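Local atomic coordinates of D-aminopeptidase (Burkholderia sp. LK4, PDB entry 5TZB), a protein that probably acts as a beta-aminopeptidase, an Ntn-type hydrolase of peptidase family S58 that releases amino-terminal beta-amino acids from peptides. Residues T96-I101 with G298-A303; T108-Y113 with A128-A133; E226-A231 with E237-V242. All coordinates share one frame; numbering follows the deposited sequence.

Contact 1 of 3, residues T96-I101 with G298-A303; sequences TGLEWI and GDIFLA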
loop_
_atom_site.group_PDB
_atom_site.type_symbol
_atom_site.label_atom_id
_atom_site.label_comp_id
_atom_site.label_asym_id
_atom_site.label_seq_id
_atom_site.Cartn_x
_atom_site.Cartn_y
_atom_site.Cartn_z
ATOM N N THR C 96 17.089 -2.791 -3.582
ATOM C CA THR C 96 17.219 -1.518 -4.297
ATOM C C THR C 96 16.324 -1.542 -5.528
ATOM O O THR C 96 15.873 -2.608 -5.950
ATOM C CB THR C 96 18.692 -1.205 -4.697
ATOM O OG1 THR C 96 19.184 -2.204 -5.599
ATOM C CG2 THR C 96 19.572 -1.181 -3.467
ATOM N N GLY C 97 15.988 -0.361 -6.042
ATOM C CA GLY C 97 15.247 -0.237 -7.293
ATOM C C GLY C 97 13.755 -0.507 -7.223
ATOM O O GLY C 97 13.061 -0.467 -8.241
ATOM N N LEU C 98 13.225 -0.761 -6.029
ATOM C CA LEU C 98 11.821 -1.155 -5.952
ATOM C C LEU C 98 10.833 0.005 -6.000
ATOM O O LEU C 98 9.670 -0.191 -6.367
ATOM C CB LEU C 98 11.557 -1.975 -4.688
ATOM C CG LEU C 98 12.244 -3.341 -4.578
ATOM C CD1 LEU C 98 11.607 -4.157 -3.466
ATOM C CD2 LEU C 98 12.207 -4.085 -5.893
ATOM N N GLU C 99 11.252 1.208 -5.625
ATOM C CA GLU C 99 10.272 2.298 -5.556
ATOM C C GLU C 99 9.706 2.696 -6.916
ATOM O O GLU C 99 8.510 2.990 -7.019
ATOM C CB GLU C 99 10.863 3.528 -4.859
ATOM C CG GLU C 99 11.228 3.264 -3.395
ATOM C CD GLU C 99 10.077 2.684 -2.551
ATOM O OE1 GLU C 99 8.868 2.979 -2.786
ATOM O OE2 GLU C 99 10.399 1.928 -1.614
ATOM N N TRP C 100 10.536 2.698 -7.954
ATOM C CA TRP C 100 10.032 3.034 -9.291
ATOM C C TRP C 100 9.215 1.880 -9.858
ATOM O O TRP C 100 8.309 2.104 -10.641
ATOM C CB TRP C 100 11.175 3.390 -10.237
ATOM C CG TRP C 100 10.734 3.938 -11.609
ATOM C CD1 TRP C 100 11.124 3.469 -12.837
ATOM C CD2 TRP C 100 9.870 5.067 -11.874
ATOM N NE1 TRP C 100 10.553 4.225 -13.842
ATOM C CE2 TRP C 100 9.780 5.209 -13.279
ATOM C CE3 TRP C 100 9.153 5.955 -11.064
ATOM C CZ2 TRP C 100 9.018 6.222 -13.889
ATOM C CZ3 TRP C 100 8.384 6.955 -11.672
ATOM C CH2 TRP C 100 8.324 7.073 -13.074
ATOM N N ILE C 101 9.515 0.648 -9.448
ATOM C CA ILE C 101 8.648 -0.471 -9.821
ATOM C C ILE C 101 7.256 -0.299 -9.213
ATOM O O ILE C 101 6.253 -0.537 -9.887
ATOM C CB ILE C 101 9.227 -1.829 -9.391
ATOM C CG1 ILE C 101 10.587 -2.065 -10.040
ATOM C CG2 ILE C 101 8.277 -2.957 -9.776
ATOM C CD1 ILE C 101 10.495 -2.463 -11.478
ATOM N N GLY C 298 12.895 -12.264 5.301
ATOM C CA GLY C 298 12.667 -11.259 4.279
ATOM C C GLY C 298 12.022 -11.903 3.070
ATOM O O GLY C 298 12.708 -12.463 2.207
ATOM N N ASP C 299 10.695 -11.849 3.018
ATOM C CA ASP C 299 9.968 -12.511 1.944
ATOM C C ASP C 299 9.478 -11.469 0.939
ATOM O O ASP C 299 8.436 -10.829 1.120
ATOM C CB ASP C 299 8.828 -13.357 2.523
ATOM C CG ASP C 299 9.334 -14.399 3.540
ATOM O OD1 ASP C 299 10.535 -14.766 3.490
ATOM O OD2 ASP C 299 8.545 -14.844 4.399
ATOM N N ILE C 300 10.272 -11.285 -0.112
ATOM C CA ILE C 300 10.064 -10.182 -1.044
ATOM C C ILE C 300 9.977 -10.693 -2.476
ATOM O O ILE C 300 10.868 -11.415 -2.941
ATOM C CB ILE C 300 11.202 -9.139 -0.891
ATOM C CG1 ILE C 300 11.194 -8.584 0.536
ATOM C CG2 ILE C 300 11.097 -8.034 -1.939
ATOM C CD1 ILE C 300 12.369 -7.662 0.868
ATOM N N PHE C 301 8.897 -10.328 -3.165
ATOM C CA PHE C 301 8.574 -10.924 -4.458
ATOM C C PHE C 301 8.494 -9.902 -5.597
ATOM O O PHE C 301 7.902 -8.834 -5.449
ATOM C CB PHE C 301 7.234 -11.674 -4.383
ATOM C CG PHE C 301 7.063 -12.521 -3.145
ATOM C CD1 PHE C 301 8.109 -13.268 -2.633
ATOM C CD2 PHE C 301 5.828 -12.564 -2.492
ATOM C CE1 PHE C 301 7.933 -14.045 -1.478
ATOM C CE2 PHE C 301 5.649 -13.339 -1.338
ATOM C CZ PHE C 301 6.696 -14.080 -0.840
ATOM N N LEU C 302 9.060 -10.264 -6.740
ATOM C CA LEU C 302 9.046 -9.424 -7.929
ATOM C C LEU C 302 8.519 -10.226 -9.091
ATOM O O LEU C 302 8.867 -11.393 -9.240
ATOM C CB LEU C 302 10.446 -8.901 -8.246
ATOM C CG LEU C 302 10.686 -8.155 -9.566
ATOM C CD1 LEU C 302 9.919 -6.863 -9.619
ATOM C CD2 LEU C 302 12.168 -7.878 -9.717
ATOM N N ALA C 303 7.664 -9.605 -9.891
ATOM C CA ALA C 303 7.183 -10.200 -11.127
ATOM C C ALA C 303 7.355 -9.224 -12.296
ATOM O O ALA C 303 7.032 -8.043 -12.175
ATOM C CB ALA C 303 5.742 -10.605 -10.993
#
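Leu98 reaches Ile300 because CD1 continues its side chain nearly straight from CA (chi2 -165°), while Ile300, with CG1 leaning back beside the backbone N (chi1 -61°), turns its branch methyl CG2 anti to that nitrogen and into the gap between strand and helix. The two side chains pass at a slant, and Leu98 CD1 stops 4.2 Å from Ile300 CG2. One helical turn further, Ile101 presents its branch methyl, CG2, to Leu302, whose CD1 lies 4.2 Å away; the CA-CB bond of Leu302 points toward the helix.

The backbones stand well apart: the nearest CA pair, Leu98 and Leu302, is separated by 8.9 Å, so side chains alone bridge the space. Strand alternation explains the pattern. Ile300 and Leu302 point toward helix 98-104, whereas Phe301 and Ala303 point away and pack on helix 272-289 across the other face of the sheet. Val86 of the adjoining strand 82-88 touches Leu98, Ile101 and Leu302, and Val144 of strand 144-148 touches both leucines, so the methyl pairs are parts of a larger apolar layer. This is in keeping with the layered alpha-beta-beta-alpha architecture of Ntn hydrolases.

All four touching residues are buried, yet only 132 Å² is shared between the segments, and no hydrogen bond crosses. The polar side chains of Thr96 and Glu99 find partners elsewhere: Thr96 OG1 bonds to Pro143 O, and Glu99 forms a salt bridge with Arg102 of the second subunit. Between these two segments the cohesion is therefore apolar and non-directional; the polar ties of the 96-101 segment run to other parts of the chain and to the second subunit.

Contact 2 of 3, residues T108-Y113 with A128-A133; sequences TTPIAY and ANEREA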
loop_
_atom_site.group_PDB
_atom_site.type_symbol
_atom_site.label_atom_id
_atom_site.label_comp_id
_atom_site.label_asym_id
_atom_site.label_seq_id
_atom_site.Cartn_x
_atom_site.Cartn_y
_atom_site.Cartn_z
ATOM N N THR C 108 13.953 -1.743 -15.724
ATOM C CA THR C 108 14.785 -1.138 -16.754
ATOM C C THR C 108 16.237 -1.584 -16.633
ATOM O O THR C 108 17.115 -1.012 -17.277
ATOM C CB THR C 108 14.734 0.422 -16.678
ATOM O OG1 THR C 108 15.231 0.859 -15.407
ATOM C CG2 THR C 108 13.315 0.929 -16.857
ATOM N N THR C 109 16.482 -2.580 -15.783
ATOM C CA THR C 109 17.827 -3.045 -15.465
ATOM C C THR C 109 17.831 -4.559 -15.308
ATOM O O THR C 109 16.770 -5.170 -15.262
ATOM C CB THR C 109 18.361 -2.449 -14.146
ATOM O OG1 THR C 109 17.503 -2.861 -13.066
ATOM C CG2 THR C 109 18.425 -0.922 -14.217
ATOM N N PRO C 110 19.023 -5.161 -15.193
ATOM C CA PRO C 110 19.013 -6.537 -14.695
ATOM C C PRO C 110 18.547 -6.596 -13.246
ATOM O O PRO C 110 18.461 -5.569 -12.560
ATOM C CB PRO C 110 20.479 -6.972 -14.771
ATOM C CG PRO C 110 21.149 -5.986 -15.634
ATOM C CD PRO C 110 20.375 -4.715 -15.589
ATOM N N ILE C 111 18.262 -7.812 -12.810
ATOM C CA ILE C 111 17.963 -8.142 -11.433
ATOM C C ILE C 111 19.097 -8.963 -10.866
ATOM O O ILE C 111 19.589 -9.869 -11.531
ATOM C CB ILE C 111 16.670 -8.968 -11.316
ATOM C CG1 ILE C 111 15.492 -8.184 -11.885
ATOM C CG2 ILE C 111 16.401 -9.377 -9.864
ATOM C CD1 ILE C 111 14.293 -9.069 -12.204
ATOM N N ALA C 112 19.497 -8.669 -9.635
ATOM C CA ALA C 112 20.557 -9.430 -9.004
ATOM C C ALA C 112 20.146 -9.887 -7.598
ATOM O O ALA C 112 19.390 -9.206 -6.899
ATOM C CB ALA C 112 21.839 -8.628 -8.967
ATOM N N TYR C 113 20.585 -11.094 -7.244
ATOM C CA TYR C 113 20.469 -11.638 -5.897
ATOM C C TYR C 113 21.848 -11.705 -5.250
ATOM O O TYR C 113 22.795 -12.144 -5.900
ATOM C CB TYR C 113 19.901 -13.057 -5.913
ATOM C CG TYR C 113 18.500 -13.266 -6.433
ATOM C CD1 TYR C 113 17.640 -12.208 -6.674
ATOM C CD2 TYR C 113 18.036 -14.556 -6.666
ATOM C CE1 TYR C 113 16.347 -12.435 -7.147
ATOM C CE2 TYR C 113 16.759 -14.791 -7.129
ATOM C CZ TYR C 113 15.922 -13.736 -7.367
ATOM O OH TYR C 113 14.652 -13.994 -7.826
ATOM N N ALA C 128 27.442 1.128 -12.768
ATOM C CA ALA C 128 28.663 1.340 -13.535
ATOM C C ALA C 128 28.626 0.581 -14.855
ATOM O O ALA C 128 29.151 1.055 -15.858
ATOM C CB ALA C 128 29.882 0.926 -12.727
ATOM N N ASN C 129 27.976 -0.580 -14.856
ATOM C CA ASN C 129 27.901 -1.412 -16.056
ATOM C C ASN C 129 27.138 -0.758 -17.212
ATOM O O ASN C 129 27.307 -1.137 -18.368
ATOM C CB ASN C 129 27.279 -2.769 -15.731
ATOM C CG ASN C 129 27.391 -3.746 -16.895
ATOM O OD1 ASN C 129 28.490 -4.035 -17.370
ATOM N ND2 ASN C 129 26.260 -4.279 -17.332
ATOM N N GLU C 130 26.276 0.197 -16.900
ATOM C CA GLU C 130 25.508 0.893 -17.933
ATOM C C GLU C 130 26.181 2.196 -18.372
ATOM O O GLU C 130 25.701 2.870 -19.280
ATOM C CB GLU C 130 24.082 1.187 -17.450
ATOM C CG GLU C 130 23.289 -0.054 -17.098
ATOM C CD GLU C 130 21.791 0.185 -17.004
ATOM O OE1 GLU C 130 21.320 1.335 -17.215
ATOM O OE2 GLU C 130 21.078 -0.799 -16.715
ATOM N N ARG C 131 27.290 2.554 -17.732
ATOM C CA ARG C 131 27.940 3.832 -18.018
ATOM C C ARG C 131 28.333 3.992 -19.495
ATOM O O ARG C 131 28.021 5.013 -20.110
ATOM C CB ARG C 131 29.185 4.011 -17.154
ATOM C CG ARG C 131 29.989 5.242 -17.524
ATOM C CD ARG C 131 31.082 5.516 -16.514
ATOM N NE ARG C 131 31.609 6.877 -16.619
ATOM C CZ ARG C 131 32.623 7.341 -15.892
ATOM N NH1 ARG C 131 33.243 6.540 -15.032
ATOM N NH2 ARG C 131 33.030 8.595 -16.041
ATOM N N GLU C 132 29.033 3.001 -20.048
ATOM C CA GLU C 132 29.513 3.080 -21.433
ATOM C C GLU C 132 28.375 3.244 -22.444
ATOM O O GLU C 132 28.505 4.016 -23.394
ATOM C CB GLU C 132 30.352 1.849 -21.793
ATOM N N ALA C 133 27.259 2.548 -22.234
ATOM C CA ALA C 133 26.154 2.600 -23.191
ATOM C C ALA C 133 25.318 3.874 -23.032
ATOM O O ALA C 133 24.451 4.157 -23.855
ATOM C CB ALA C 133 25.269 1.365 -23.058
HETATM O O HOH W 1 18.545 1.376 -16.860
#
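Glu130 makes every close approach here, and the closest is that of its OE2 to the methyl CG2 of Thr109, a plain van der Waals approach at 3.6 Å. The glutamate chain runs extended beyond CG and meets the threonine side chain at about a right angle. The Pro110 ring and the Glu130 side chain approach each other from opposite directions, Pro110 CD lying 4.1 Å from the same OE2. Thr109 can offer a methyl because its chi1 of 61° turns OG1 elsewhere, into a 2.9 Å hydrogen bond donated to Pro110 O at a C=O...donor angle of 134°.

The other side is looser. Thr108 O remains 4.0 Å from Glu130 OE2, and a water fills the role of connector, donating to Thr108 O and to Glu130 OE1 at 2.8 Å in each case. Beyond Glu130, the exposed Arg131 packs on Trp157 of the second subunit instead.

Thus the end of helix 119-129 is joined to the lead-in of strand 111-115, within a beta-alpha-beta unit completed by strand 144-148, without a direct bond. The donating water is consistent with an ionised glutamate, and Tyr139 OH is a second hydrogen-bond partner of OE1.

Contact 3 of 3, residues E226-A231 with E237-V242; sequences EMLRVA and EVLRHV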
loop_
_atom_site.group_PDB
_atom_site.type_symbol
_atom_site.label_atom_id
_atom_site.label_comp_id
_atom_site.label_asym_id
_atom_site.label_seq_id
_atom_site.Cartn_x
_atom_site.Cartn_y
_atom_site.Cartn_z
ATOM N N GLU C 226 10.356 -28.799 10.781
ATOM C CA GLU C 226 9.081 -29.527 10.857
ATOM C C GLU C 226 8.027 -29.033 9.878
ATOM O O GLU C 226 7.105 -29.770 9.562
ATOM C CB GLU C 226 8.487 -29.525 12.276
ATOM C CG GLU C 226 8.426 -28.180 12.962
ATOM C CD GLU C 226 9.703 -27.826 13.710
ATOM O OE1 GLU C 226 10.815 -28.138 13.224
ATOM O OE2 GLU C 226 9.582 -27.209 14.790
ATOM N N MET C 227 8.127 -27.775 9.449
ATOM C CA MET C 227 7.110 -27.172 8.587
ATOM C C MET C 227 7.249 -27.571 7.111
ATOM O O MET C 227 6.385 -27.228 6.300
ATOM C CB MET C 227 7.145 -25.638 8.685
ATOM C CG MET C 227 6.664 -25.078 10.013
ATOM S SD MET C 227 4.933 -25.359 10.388
ATOM C CE MET C 227 4.831 -24.578 12.003
ATOM N N LEU C 228 8.355 -28.223 6.744
ATOM C CA LEU C 228 8.595 -28.581 5.338
ATOM C C LEU C 228 7.473 -29.454 4.749
ATOM O O LEU C 228 7.099 -30.473 5.335
ATOM C CB LEU C 228 9.931 -29.313 5.192
ATOM C CG LEU C 228 10.280 -29.798 3.780
ATOM C CD1 LEU C 228 10.367 -28.655 2.757
ATOM C CD2 LEU C 228 11.550 -30.655 3.783
ATOM N N ARG C 229 6.923 -29.038 3.607
ATOM C CA ARG C 229 5.933 -29.846 2.900
ATOM C C ARG C 229 6.286 -29.930 1.414
ATOM O O ARG C 229 6.629 -28.930 0.789
ATOM C CB ARG C 229 4.511 -29.287 3.085
ATOM C CG ARG C 229 4.092 -29.047 4.541
ATOM C CD ARG C 229 2.568 -29.114 4.754
ATOM N NE ARG C 229 1.821 -28.382 3.731
ATOM C CZ ARG C 229 0.536 -28.037 3.825
ATOM N NH1 ARG C 229 -0.164 -28.324 4.913
ATOM N NH2 ARG C 229 -0.047 -27.388 2.827
ATOM N N VAL C 230 6.220 -31.139 0.859
ATOM C CA VAL C 230 6.580 -31.383 -0.538
ATOM C C VAL C 230 5.406 -31.992 -1.287
ATOM O O VAL C 230 4.962 -33.099 -0.956
ATOM C CB VAL C 230 7.807 -32.324 -0.659
ATOM C CG1 VAL C 230 8.090 -32.660 -2.120
ATOM C CG2 VAL C 230 9.021 -31.690 -0.019
ATOM N N ALA C 231 4.929 -31.278 -2.303
ATOM C CA ALA C 231 3.697 -31.625 -3.018
ATOM C C ALA C 231 2.553 -31.771 -2.021
ATOM O O ALA C 231 1.675 -32.621 -2.192
ATOM C CB ALA C 231 3.861 -32.894 -3.833
ATOM N N GLU C 237 7.727 -33.352 9.135
ATOM C CA GLU C 237 7.377 -33.953 10.417
ATOM C C GLU C 237 8.116 -35.270 10.662
ATOM O O GLU C 237 8.331 -35.656 11.808
ATOM C CB GLU C 237 5.868 -34.180 10.493
ATOM C CG GLU C 237 5.055 -32.887 10.495
ATOM C CD GLU C 237 3.554 -33.121 10.632
ATOM O OE1 GLU C 237 3.136 -34.276 10.873
ATOM O OE2 GLU C 237 2.791 -32.140 10.528
ATOM N N VAL C 238 8.526 -35.945 9.594
ATOM C CA VAL C 238 9.285 -37.187 9.753
ATOM C C VAL C 238 10.768 -36.982 9.414
ATOM O O VAL C 238 11.493 -37.946 9.145
ATOM C CB VAL C 238 8.715 -38.336 8.871
ATOM C CG1 VAL C 238 7.283 -38.654 9.274
ATOM C CG2 VAL C 238 8.781 -37.971 7.405
ATOM N N LEU C 239 11.215 -35.725 9.433
ATOM C CA LEU C 239 12.616 -35.414 9.160
ATOM C C LEU C 239 13.253 -34.609 10.292
ATOM O O LEU C 239 14.320 -34.018 10.119
ATOM C CB LEU C 239 12.744 -34.648 7.836
ATOM C CG LEU C 239 12.505 -35.401 6.523
ATOM C CD1 LEU C 239 12.587 -34.443 5.355
ATOM C CD2 LEU C 239 13.507 -36.544 6.338
ATOM N N ARG C 240 12.593 -34.565 11.445
ATOM C CA ARG C 240 13.136 -33.822 12.576
ATOM C C ARG C 240 14.446 -34.384 13.121
ATOM O O ARG C 240 15.227 -33.643 13.710
ATOM C CB ARG C 240 12.115 -33.711 13.711
ATOM C CG ARG C 240 10.856 -32.944 13.340
ATOM C CD ARG C 240 9.966 -32.791 14.557
ATOM N NE ARG C 240 8.756 -33.594 14.451
ATOM C CZ ARG C 240 7.525 -33.102 14.555
ATOM N NH1 ARG C 240 7.339 -31.809 14.802
ATOM N NH2 ARG C 240 6.480 -33.912 14.439
ATOM N N HIS C 241 14.693 -35.674 12.922
ATOM C CA HIS C 241 15.861 -36.331 13.522
ATOM C C HIS C 241 17.191 -35.890 12.896
ATOM O O HIS C 241 18.243 -35.971 13.531
ATOM C CB HIS C 241 15.718 -37.855 13.396
ATOM C CG HIS C 241 15.594 -38.321 11.981
ATOM N ND1 HIS C 241 14.418 -38.216 11.265
ATOM C CD2 HIS C 241 16.498 -38.883 11.143
ATOM C CE1 HIS C 241 14.605 -38.689 10.043
ATOM N NE2 HIS C 241 15.858 -39.100 9.944
ATOM N N VAL C 242 17.145 -35.447 11.648
ATOM C CA VAL C 242 18.354 -35.045 10.936
ATOM C C VAL C 242 18.972 -33.808 11.603
ATOM O O VAL C 242 18.250 -32.887 12.000
ATOM C CB VAL C 242 18.060 -34.771 9.434
ATOM C CG1 VAL C 242 19.322 -34.375 8.699
ATOM C CG2 VAL C 242 17.479 -36.013 8.780
#
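Leu228 and Leu239 approach methyl to methyl, CD2 of the first lying 4.2 Å from CD1 of the second. In each leucine the touching methyl is the one extended from its own CA, although the CA-CB bonds differ: that of Leu239 heads toward the other segment, while that of Leu228 runs across the line of approach and only the fork of the side chain closes the gap. Both are buried, Leu228 also resting on Leu353 of helix 331-355 and Leu239 on Phe194.

Toward the surface charged side chains take over, but their charged ends do not pair across the contact. Arg240, bent at chi3 (-110°), folds back over its own segment, so that Glu237 CA sits over one face, 3.9 Å above the plane of the Arg240 guanidinium and toward its rim. From there NH1 reaches Glu226 CB at 3.6 Å, obliquely to the guanidinium plane. The Glu226 chain is bent at chi2 (-87°), and its OE2 stays 5.1 Å from Arg240 NH1, so the opposite charges may attract but form no salt bridge. Glu237 passes its CG 3.8 Å from Glu226 O, then runs extended to an ionic partner elsewhere, Arg29 of the fourth subunit.

Backbones are close at this end, with Glu226 CA 4.8 Å from Glu237 CA, yet no hydrogen bond links the two segments. The Leu228 backbone hydrogen-bonds instead to that of Gly236, and Arg225 NH1 ties together the carbonyls of Leu239 and Val242. Those two residues bound a type I beta turn, and the whole is an irregular connection that doubles back on itself between strands 213-220 and 260-266, with a buried leucine pair and with Glu237 and Arg240 in contact with the fourth subunit.

Contacts 1 and 2 are neighbours, their centres 16 Å apart, and they touch where Leu302 CD2 lies 3.5 Å from Ile111 CD1, strand 298-305 of one sheet meeting strand 111-115 of the other. Contact 3 is remote: its centre is 30 Å from that of contact 1 and 40 Å from that of contact 2, which lies across the chain's centre from it. Along the sequence, contacts 2 and 3 follow in series inside the loop closed by contact 1. Contact 1 joins parts of the chain 197 residues apart, contact 2 is local to a beta-alpha-beta unit and contact 3 lies between strands 213-220 and 260-266; contacts 1 and 2 adjoin the second subunit, contact 3 the fourth.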